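Local coordinates for ribonuclease VapC2 (Rickettsia felis, PDB 3ZVK), which acts as the magnesium-dependent ribonuclease toxin of a type II toxin-antitoxin pair, cutting single-stranded RNA, at residues 1-10 with 32-43; 20-28 with 126-134. The protein carries 1 engineered substitution. One frame throughout, in Å; residues are numbered along the deposited sequence.

Contact 1. Residues 1-10 with 32-43; sequences MIYMLGTNIC and NTIAISSIVLAE. Engineered in segment 1-10: Gly6 (natural residue Asp).
Ala35 O is gripped twice from the neighbouring strand: Leu5 N donates to it at 2.9 Å, and the CA-H of Met4 approaches the same oxygen, Met4 CA lying 3.2 Å from Ala35 O. It belongs to a parallel ladder in which Thr33 N donates to Met1 O, Tyr3 N to Thr33 O and Ala35 N to Tyr3 O. Before the ladder begins, Asn32 OD1 takes Met1 N at 2.8 Å on an in-plane lone pair, with a C=O...N angle of 129°. The Asn32 amide also sits at the edge of the Tyr3 ring, Tyr3 CE1 being 3.7 Å from Asn32 CG, and the two flat groups are turned 71° apart. On the face shared by Ile2, Met4 and Ala35, the Met4 chain bends at its last torsion (chi3 82°), which carries its methyl CE to within 3.7 Å of Ser37 N.

Past the last direct bond the strands part, and a water bridges them: it donates to Leu5 O, 2.7 Å from the water oxygen, and accepts from Ser37 N. The first turns of the two helices close up beyond it, against each other and against the strand ends. Cys10 SG lies 3.6 Å from Ile36 CG2, Val40 CG2 fits between Leu5 O and Thr7 OG1, and Thr7 CG2 rests 3.8 Å from Glu43 CB. The carboxylate of Glu43 goes elsewhere, to Asn98 and to Arg85 of a second VapC2 subunit. Gly6, engineered from Asp at a predicted magnesium site, is the N-cap of helix 7-16; Ser37 caps helix 38-50 by accepting from Ile39 N. Strands 2-5 and 33-37 are inner neighbours in the parallel sheet of the PIN domain, a beta-alpha-beta crossover connected through helices 7-16 and 19-29.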
loop_
_atom_site.group_PDB
_atom_site.type_symbol
_atom_site.label_atom_id
_atom_site.label_comp_id
_atom_site.label_asym_id
_atom_site.label_seq_id
_atom_site.Cartn_x
_atom_site.Cartn_y
_atom_site.Cartn_z
ATOM N N MET A 1 -12.998 -0.519 -30.750
ATOM C CA MET A 1 -13.146 -1.580 -29.765
ATOM C C MET A 1 -11.814 -2.226 -29.420
ATOM O O MET A 1 -10.782 -1.765 -29.892
ATOM C CB MET A 1 -14.193 -2.610 -30.227
ATOM C CG MET A 1 -13.688 -3.624 -31.234
ATOM S SD MET A 1 -14.535 -5.235 -31.197
ATOM C CE MET A 1 -14.737 -5.523 -29.483
ATOM N N ILE A 2 -11.826 -3.277 -28.587
ATOM C CA ILE A 2 -10.618 -4.017 -28.189
ATOM C C ILE A 2 -10.470 -5.274 -29.046
ATOM O O ILE A 2 -11.399 -6.063 -29.170
ATOM C CB ILE A 2 -10.595 -4.354 -26.661
ATOM C CG1 ILE A 2 -10.742 -3.077 -25.796
ATOM C CG2 ILE A 2 -9.332 -5.137 -26.265
ATOM C CD1 ILE A 2 -10.989 -3.303 -24.303
ATOM N N TYR A 3 -9.282 -5.461 -29.626
ATOM C CA TYR A 3 -8.938 -6.662 -30.362
ATOM C C TYR A 3 -7.844 -7.344 -29.553
ATOM O O TYR A 3 -6.770 -6.775 -29.388
ATOM C CB TYR A 3 -8.427 -6.326 -31.765
ATOM C CG TYR A 3 -9.539 -6.066 -32.754
ATOM C CD1 TYR A 3 -10.149 -4.817 -32.833
ATOM C CD2 TYR A 3 -10.003 -7.081 -33.604
ATOM C CE1 TYR A 3 -11.181 -4.573 -33.740
ATOM C CE2 TYR A 3 -11.025 -6.844 -34.519
ATOM C CZ TYR A 3 -11.605 -5.579 -34.593
ATOM O OH TYR A 3 -12.620 -5.293 -35.491
ATOM N N MET A 4 -8.122 -8.525 -29.003
ATOM C CA MET A 4 -7.133 -9.283 -28.235
ATOM C C MET A 4 -6.587 -10.385 -29.133
ATOM O O MET A 4 -7.372 -11.113 -29.763
ATOM C CB MET A 4 -7.746 -9.861 -26.951
ATOM C CG MET A 4 -8.260 -8.799 -26.021
ATOM S SD MET A 4 -8.738 -9.357 -24.385
ATOM C CE MET A 4 -7.145 -9.406 -23.604
ATOM N N LEU A 5 -5.255 -10.477 -29.260
ATOM C CA LEU A 5 -4.661 -11.528 -30.114
ATOM C C LEU A 5 -4.396 -12.779 -29.307
ATOM O O LEU A 5 -3.953 -12.702 -28.148
ATOM C CB LEU A 5 -3.346 -11.069 -30.793
ATOM C CG LEU A 5 -3.312 -9.671 -31.365
ATOM C CD1 LEU A 5 -1.874 -9.272 -31.710
ATOM C CD2 LEU A 5 -4.253 -9.552 -32.562
ATOM N N GLY A 6 -4.703 -13.912 -29.914
ATOM C CA GLY A 6 -4.476 -15.237 -29.336
ATOM C C GLY A 6 -3.019 -15.624 -29.493
ATOM O O GLY A 6 -2.251 -14.928 -30.168
ATOM N N THR A 7 -2.623 -16.721 -28.868
ATOM C CA THR A 7 -1.238 -17.197 -28.859
ATOM C C THR A 7 -0.740 -17.528 -30.268
ATOM O O THR A 7 0.358 -17.093 -30.630
ATOM C CB THR A 7 -1.084 -18.364 -27.858
ATOM O OG1 THR A 7 -1.601 -17.936 -26.591
ATOM C CG2 THR A 7 0.376 -18.820 -27.687
ATOM N N ASN A 8 -1.536 -18.290 -31.044
ATOM C CA ASN A 8 -1.222 -18.706 -32.408
ATOM C C ASN A 8 -0.958 -17.531 -33.330
ATOM O O ASN A 8 0.012 -17.586 -34.074
ATOM C CB ASN A 8 -2.327 -19.598 -32.994
ATOM C CG ASN A 8 -2.596 -20.939 -32.361
ATOM O OD1 ASN A 8 -3.567 -21.589 -32.735
ATOM N ND2 ASN A 8 -1.738 -21.472 -31.500
ATOM N N ILE A 9 -1.769 -16.453 -33.247
ATOM C CA ILE A 9 -1.590 -15.224 -34.027
ATOM C C ILE A 9 -0.240 -14.623 -33.693
ATOM O O ILE A 9 0.496 -14.278 -34.614
ATOM C CB ILE A 9 -2.764 -14.211 -33.812
ATOM C CG1 ILE A 9 -3.994 -14.601 -34.671
ATOM C CG2 ILE A 9 -2.351 -12.764 -34.078
ATOM C CD1 ILE A 9 -3.893 -14.400 -36.235
ATOM N N CYS A 10 0.087 -14.545 -32.362
ATOM C CA CYS A 10 1.312 -13.949 -31.845
ATOM C C CYS A 10 2.563 -14.709 -32.276
ATOM O O CYS A 10 3.499 -14.062 -32.760
ATOM C CB CYS A 10 1.238 -13.747 -30.340
ATOM S SG CYS A 10 0.088 -12.456 -29.816
ATOM N N ASN A 32 -9.041 1.346 -33.053
ATOM C CA ASN A 32 -9.242 0.321 -32.022
ATOM C C ASN A 32 -7.998 0.099 -31.205
ATOM O O ASN A 32 -6.938 0.585 -31.569
ATOM C CB ASN A 32 -9.692 -1.015 -32.677
ATOM C CG ASN A 32 -10.806 -0.857 -33.665
ATOM O OD1 ASN A 32 -11.967 -0.701 -33.315
ATOM N ND2 ASN A 32 -10.461 -0.801 -34.926
ATOM N N THR A 33 -8.124 -0.645 -30.100
ATOM C CA THR A 33 -7.024 -1.012 -29.211
ATOM C C THR A 33 -6.600 -2.441 -29.486
ATOM O O THR A 33 -7.419 -3.365 -29.413
ATOM C CB THR A 33 -7.451 -0.862 -27.737
ATOM O OG1 THR A 33 -7.855 0.486 -27.480
ATOM C CG2 THR A 33 -6.350 -1.253 -26.765
ATOM N N ILE A 34 -5.305 -2.622 -29.788
ATOM C CA ILE A 34 -4.702 -3.934 -29.974
ATOM C C ILE A 34 -4.097 -4.346 -28.661
ATOM O O ILE A 34 -3.274 -3.608 -28.097
ATOM C CB ILE A 34 -3.715 -3.987 -31.155
ATOM C CG1 ILE A 34 -4.517 -3.720 -32.491
ATOM C CG2 ILE A 34 -3.038 -5.402 -31.191
ATOM C CD1 ILE A 34 -3.720 -3.230 -33.556
ATOM N N ALA A 35 -4.522 -5.520 -28.153
ATOM C CA ALA A 35 -4.034 -6.055 -26.873
ATOM C C ALA A 35 -3.759 -7.552 -26.860
ATOM O O ALA A 35 -4.097 -8.267 -27.806
ATOM C CB ALA A 35 -5.027 -5.704 -25.776
ATOM N N ILE A 36 -3.118 -8.027 -25.787
ATOM C CA ILE A 36 -2.898 -9.446 -25.463
ATOM C C ILE A 36 -3.167 -9.642 -23.997
ATOM O O ILE A 36 -2.928 -8.749 -23.190
ATOM C CB ILE A 36 -1.552 -10.124 -25.891
ATOM C CG1 ILE A 36 -0.315 -9.501 -25.214
ATOM C CG2 ILE A 36 -1.425 -10.284 -27.416
ATOM C CD1 ILE A 36 0.892 -10.420 -25.139
ATOM N N SER A 37 -3.666 -10.800 -23.655
ATOM C CA SER A 37 -3.905 -11.195 -22.280
ATOM C C SER A 37 -2.533 -11.476 -21.677
ATOM O O SER A 37 -1.636 -11.917 -22.385
ATOM C CB SER A 37 -4.711 -12.496 -22.268
ATOM O OG SER A 37 -4.982 -12.897 -20.937
ATOM N N SER A 38 -2.372 -11.257 -20.372
ATOM C CA SER A 38 -1.147 -11.636 -19.676
ATOM C C SER A 38 -0.950 -13.179 -19.819
ATOM O O SER A 38 0.203 -13.620 -19.800
ATOM C CB SER A 38 -1.187 -11.205 -18.212
ATOM O OG SER A 38 -2.332 -11.671 -17.516
ATOM N N ILE A 39 -2.069 -13.973 -20.048
ATOM C CA ILE A 39 -2.070 -15.444 -20.287
ATOM C C ILE A 39 -1.342 -15.798 -21.610
ATOM O O ILE A 39 -0.569 -16.745 -21.655
ATOM C CB ILE A 39 -3.493 -16.107 -20.181
ATOM C CG1 ILE A 39 -4.284 -15.680 -18.907
ATOM C CG2 ILE A 39 -3.407 -17.636 -20.313
ATOM C CD1 ILE A 39 -3.584 -15.962 -17.525
ATOM N N VAL A 40 -1.554 -15.002 -22.645
ATOM C CA VAL A 40 -0.853 -15.115 -23.933
ATOM C C VAL A 40 0.623 -14.847 -23.695
ATOM O O VAL A 40 1.451 -15.641 -24.132
ATOM C CB VAL A 40 -1.419 -14.183 -25.047
ATOM C CG1 VAL A 40 -0.495 -14.156 -26.267
ATOM C CG2 VAL A 40 -2.831 -14.603 -25.438
ATOM N N LEU A 41 0.940 -13.772 -22.954
ATOM C CA LEU A 41 2.320 -13.389 -22.621
ATOM C C LEU A 41 3.053 -14.467 -21.840
ATOM O O LEU A 41 4.234 -14.712 -22.104
ATOM C CB LEU A 41 2.393 -12.013 -21.944
ATOM C CG LEU A 41 3.794 -11.458 -21.726
ATOM C CD1 LEU A 41 4.605 -11.328 -23.059
ATOM C CD2 LEU A 41 3.781 -10.241 -20.824
ATOM N N ALA A 42 2.331 -15.179 -20.948
ATOM C CA ALA A 42 2.877 -16.307 -20.190
ATOM C C ALA A 42 3.340 -17.374 -21.183
ATOM O O ALA A 42 4.461 -17.869 -21.073
ATOM C CB ALA A 42 1.825 -16.872 -19.260
ATOM N N GLU A 43 2.501 -17.684 -22.195
ATOM C CA GLU A 43 2.818 -18.665 -23.231
ATOM C C GLU A 43 4.002 -18.220 -24.101
ATOM O O GLU A 43 4.884 -19.023 -24.384
ATOM C CB GLU A 43 1.586 -18.957 -24.099
ATOM C CG GLU A 43 0.433 -19.638 -23.375
ATOM C CD GLU A 43 0.595 -21.099 -23.004
ATOM O OE1 GLU A 43 1.281 -21.845 -23.738
ATOM O OE2 GLU A 43 0.046 -21.497 -21.955
HETATM O O HOH W 1 -5.141 -12.114 -25.746
#

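Contact 2. Residues 20-28 with 126-134; sequences SYYNNLELL and NLILENWDK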
loop_
_atom_site.group_PDB
_atom_site.type_symbol
_atom_site.label_atom_id
_atom_site.label_comp_id
_atom_site.label_asym_id
_atom_site.label_seq_id
_atom_site.Cartn_x
_atom_site.Cartn_y
_atom_site.Cartn_z
ATOM N N SER A 20 0.047 -9.537 -44.448
ATOM C CA SER A 20 -1.391 -9.436 -44.195
ATOM C C SER A 20 -1.698 -9.118 -42.719
ATOM O O SER A 20 -2.575 -8.289 -42.448
ATOM C CB SER A 20 -2.157 -10.648 -44.751
ATOM O OG SER A 20 -2.019 -11.823 -43.981
ATOM N N TYR A 21 -0.898 -9.686 -41.791
ATOM C CA TYR A 21 -1.001 -9.455 -40.338
ATOM C C TYR A 21 -0.691 -7.998 -39.993
ATOM O O TYR A 21 -1.492 -7.384 -39.286
ATOM C CB TYR A 21 -0.113 -10.434 -39.531
ATOM C CG TYR A 21 -0.667 -11.839 -39.377
ATOM C CD1 TYR A 21 -1.445 -12.422 -40.382
ATOM C CD2 TYR A 21 -0.320 -12.632 -38.280
ATOM C CE1 TYR A 21 -1.896 -13.736 -40.278
ATOM C CE2 TYR A 21 -0.782 -13.951 -38.159
ATOM C CZ TYR A 21 -1.571 -14.492 -39.161
ATOM O OH TYR A 21 -2.069 -15.760 -39.078
ATOM N N TYR A 22 0.424 -7.412 -40.523
ATOM C CA TYR A 22 0.731 -6.008 -40.226
ATOM C C TYR A 22 -0.264 -5.041 -40.858
ATOM O O TYR A 22 -0.508 -3.974 -40.290
ATOM C CB TYR A 22 2.217 -5.619 -40.450
ATOM C CG TYR A 22 2.622 -5.221 -41.857
ATOM C CD1 TYR A 22 2.192 -4.014 -42.416
ATOM C CD2 TYR A 22 3.558 -5.963 -42.569
ATOM C CE1 TYR A 22 2.572 -3.637 -43.703
ATOM C CE2 TYR A 22 3.982 -5.568 -43.841
ATOM C CZ TYR A 22 3.491 -4.400 -44.398
ATOM O OH TYR A 22 3.890 -4.006 -45.648
ATOM N N ASN A 23 -0.839 -5.401 -42.032
ATOM C CA ASN A 23 -1.837 -4.554 -42.671
ATOM C C ASN A 23 -3.141 -4.541 -41.873
ATOM O O ASN A 23 -3.775 -3.500 -41.785
ATOM C CB ASN A 23 -2.079 -4.942 -44.140
ATOM C CG ASN A 23 -0.992 -4.478 -45.093
ATOM O OD1 ASN A 23 -0.412 -5.266 -45.826
ATOM N ND2 ASN A 23 -0.710 -3.179 -45.136
ATOM N N ASN A 24 -3.508 -5.661 -41.247
ATOM C CA ASN A 24 -4.711 -5.771 -40.423
ATOM C C ASN A 24 -4.503 -5.038 -39.130
ATOM O O ASN A 24 -5.430 -4.390 -38.643
ATOM C CB ASN A 24 -5.006 -7.241 -40.103
ATOM C CG ASN A 24 -5.603 -8.035 -41.241
ATOM O OD1 ASN A 24 -5.874 -7.520 -42.311
ATOM N ND2 ASN A 24 -5.794 -9.323 -41.041
ATOM N N LEU A 25 -3.276 -5.131 -38.576
ATOM C CA LEU A 25 -2.914 -4.481 -37.323
ATOM C C LEU A 25 -2.868 -2.979 -37.508
ATOM O O LEU A 25 -3.497 -2.274 -36.731
ATOM C CB LEU A 25 -1.588 -5.013 -36.746
ATOM C CG LEU A 25 -1.611 -6.398 -36.115
ATOM C CD1 LEU A 25 -0.220 -6.972 -36.028
ATOM C CD2 LEU A 25 -2.294 -6.389 -34.763
ATOM N N GLU A 26 -2.184 -2.481 -38.550
ATOM C CA GLU A 26 -2.119 -1.039 -38.835
ATOM C C GLU A 26 -3.519 -0.457 -39.079
ATOM O O GLU A 26 -3.786 0.653 -38.646
ATOM C CB GLU A 26 -1.305 -0.806 -40.104
ATOM C CG GLU A 26 -0.434 0.417 -40.064
ATOM C CD GLU A 26 0.968 0.008 -40.447
ATOM O OE1 GLU A 26 1.251 -0.098 -41.661
ATOM O OE2 GLU A 26 1.772 -0.270 -39.534
ATOM N N LEU A 27 -4.402 -1.186 -39.796
ATOM C CA LEU A 27 -5.750 -0.724 -40.074
ATOM C C LEU A 27 -6.570 -0.604 -38.792
ATOM O O LEU A 27 -7.212 0.439 -38.573
ATOM C CB LEU A 27 -6.453 -1.622 -41.096
ATOM C CG LEU A 27 -7.969 -1.387 -41.317
ATOM C CD1 LEU A 27 -8.275 0.060 -41.799
ATOM C CD2 LEU A 27 -8.529 -2.395 -42.253
ATOM N N LEU A 28 -6.550 -1.669 -37.968
ATOM C CA LEU A 28 -7.298 -1.741 -36.740
ATOM C C LEU A 28 -6.793 -0.765 -35.694
ATOM O O LEU A 28 -7.607 -0.220 -34.961
ATOM C CB LEU A 28 -7.313 -3.192 -36.168
ATOM C CG LEU A 28 -8.065 -4.280 -36.985
ATOM C CD1 LEU A 28 -7.895 -5.614 -36.329
ATOM C CD2 LEU A 28 -9.564 -3.953 -37.167
ATOM N N ASN A 126 -20.808 -16.974 -26.733
ATOM C CA ASN A 126 -20.648 -15.557 -26.362
ATOM C C ASN A 126 -19.278 -14.942 -26.738
ATOM O O ASN A 126 -18.966 -13.828 -26.295
ATOM C CB ASN A 126 -21.001 -15.284 -24.875
ATOM C CG ASN A 126 -22.121 -16.115 -24.286
ATOM O OD1 ASN A 126 -23.268 -16.134 -24.766
ATOM N ND2 ASN A 126 -21.801 -16.789 -23.195
ATOM N N LEU A 127 -18.487 -15.638 -27.580
ATOM C CA LEU A 127 -17.174 -15.163 -27.994
ATOM C C LEU A 127 -17.155 -14.632 -29.418
ATOM O O LEU A 127 -17.508 -15.345 -30.352
ATOM C CB LEU A 127 -16.100 -16.254 -27.769
ATOM C CG LEU A 127 -14.653 -15.915 -28.115
ATOM C CD1 LEU A 127 -13.974 -15.188 -27.006
ATOM C CD2 LEU A 127 -13.862 -17.137 -28.350
ATOM N N ILE A 128 -16.747 -13.362 -29.575
ATOM C CA ILE A 128 -16.565 -12.726 -30.882
ATOM C C ILE A 128 -15.146 -13.110 -31.373
ATOM O O ILE A 128 -14.153 -12.924 -30.659
ATOM C CB ILE A 128 -16.782 -11.188 -30.889
ATOM C CG1 ILE A 128 -17.917 -10.730 -29.916
ATOM C CG2 ILE A 128 -17.005 -10.696 -32.333
ATOM C CD1 ILE A 128 -17.697 -9.296 -29.217
ATOM N N LEU A 129 -15.083 -13.693 -32.572
ATOM C CA LEU A 129 -13.849 -14.182 -33.194
ATOM C C LEU A 129 -13.617 -13.559 -34.551
ATOM O O LEU A 129 -14.568 -13.164 -35.232
ATOM C CB LEU A 129 -13.908 -15.712 -33.363
ATOM C CG LEU A 129 -12.684 -16.578 -32.952
ATOM C CD1 LEU A 129 -12.430 -16.577 -31.438
ATOM C CD2 LEU A 129 -12.890 -18.012 -33.397
ATOM N N GLU A 130 -12.339 -13.497 -34.941
ATOM C CA GLU A 130 -11.888 -12.995 -36.227
ATOM C C GLU A 130 -10.668 -13.834 -36.581
ATOM O O GLU A 130 -9.734 -13.947 -35.798
ATOM C CB GLU A 130 -11.577 -11.487 -36.202
ATOM C CG GLU A 130 -11.451 -10.891 -37.586
ATOM C CD GLU A 130 -11.347 -9.381 -37.630
ATOM O OE1 GLU A 130 -12.384 -8.682 -37.517
ATOM O OE2 GLU A 130 -10.229 -8.905 -37.910
ATOM N N ASN A 131 -10.736 -14.506 -37.718
ATOM C CA ASN A 131 -9.701 -15.393 -38.217
ATOM C C ASN A 131 -8.846 -14.697 -39.269
ATOM O O ASN A 131 -9.386 -14.211 -40.279
ATOM C CB ASN A 131 -10.346 -16.668 -38.805
ATOM C CG ASN A 131 -9.399 -17.826 -39.021
ATOM O OD1 ASN A 131 -8.436 -17.754 -39.800
ATOM N ND2 ASN A 131 -9.714 -18.956 -38.403
ATOM N N TRP A 132 -7.514 -14.661 -39.039
ATOM C CA TRP A 132 -6.576 -14.123 -40.006
ATOM C C TRP A 132 -5.882 -15.326 -40.616
ATOM O O TRP A 132 -5.153 -16.026 -39.936
ATOM C CB TRP A 132 -5.602 -13.116 -39.386
ATOM C CG TRP A 132 -6.202 -11.848 -38.837
ATOM C CD1 TRP A 132 -7.505 -11.454 -38.899
ATOM C CD2 TRP A 132 -5.512 -10.833 -38.093
ATOM N NE1 TRP A 132 -7.672 -10.258 -38.244
ATOM C CE2 TRP A 132 -6.461 -9.847 -37.749
ATOM C CE3 TRP A 132 -4.188 -10.690 -37.637
ATOM C CZ2 TRP A 132 -6.129 -8.724 -36.992
ATOM C CZ3 TRP A 132 -3.845 -9.544 -36.933
ATOM C CH2 TRP A 132 -4.816 -8.594 -36.587
ATOM N N ASP A 133 -6.185 -15.639 -41.864
ATOM C CA ASP A 133 -5.607 -16.807 -42.519
ATOM C C ASP A 133 -4.097 -16.663 -42.683
ATOM O O ASP A 133 -3.613 -15.573 -42.976
ATOM C CB ASP A 133 -6.306 -17.067 -43.868
ATOM C CG ASP A 133 -7.808 -17.319 -43.771
ATOM O OD1 ASP A 133 -8.513 -16.510 -43.121
ATOM O OD2 ASP A 133 -8.284 -18.300 -44.382
ATOM N N LYS A 134 -3.355 -17.756 -42.440
ATOM C CA LYS A 134 -1.886 -17.808 -42.561
ATOM C C LYS A 134 -1.470 -17.708 -44.042
ATOM O O LYS A 134 -0.369 -17.247 -44.349
ATOM C CB LYS A 134 -1.324 -19.105 -41.945
ATOM C CG LYS A 134 -1.723 -19.361 -40.485
ATOM C CD LYS A 134 -1.009 -20.585 -39.914
ATOM C CE LYS A 134 -1.935 -21.468 -39.125
ATOM N NZ LYS A 134 -2.255 -22.718 -39.852
HETATM O O HOH W 2 -4.305 -12.941 -43.042
#
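Trp132 and Asn24 meet where the C-terminal tail, leaving the edge strand of the PIN-domain sheet, packs against helix 19-29. The indole is the centre of the contact. With Trp132 CG beside its own backbone N (chi1 -64°), the ring turns in toward the helix, and Asn24 lies across one face. There Asn24 CB stands 3.7 Å from the centroid of the six-membered ring, a CH-pi contact nearly on the ring normal, while Asn24 ND2 sits 3.3 Å from Trp132 CD2, its amide plane tilted 68° from the indole. Two leucines come in at the rim, near the ring plane: Leu28 CD1 reaches Trp132 CZ2 at 3.6 Å and Leu25 CD2 touches Trp132 CH2.

Tyr21 makes a T-shaped pair with the indole, offering its face to the Trp132 edge, the ring centroids 5.7 Å apart. Its hydroxyl is hydrogen-bonded to Asn116, and Asp133 O lies at the edge of its ring. A water joins Ser20 OG to Asp133 O, tying the helix start to the tail. A bond within the tail also holds the indole's rotation: Glu130 OE2 lies in the indole plane and receives Trp132 NE1 on its anti lone pair, at 2.9 Å and 177°.

Both contacts reach the same parallel sheet, their centres 11 Å apart, and their segments alternate along the chain: helix 19-29 of contact 2 is part of the crossover between the two strands of contact 1. Tyr3 joins them most plainly, its CZ lying 3.7 Å from Leu28 CD2 and its CE2 3.8 Å from Glu130 OE1. Ile34 CD1 packs 3.3 Å from Leu25 O, and Ile9 CD1 is 3.6 Å from Tyr21 OH. Contact 1 holds the engineered position of the predicted magnesium site, and the side chain of Trp132 in contact 2 is about 9 Å from that residue, Gly6. Trp46 of an antitoxin chain packs on Ile34 and, probably the same residue, on Leu25.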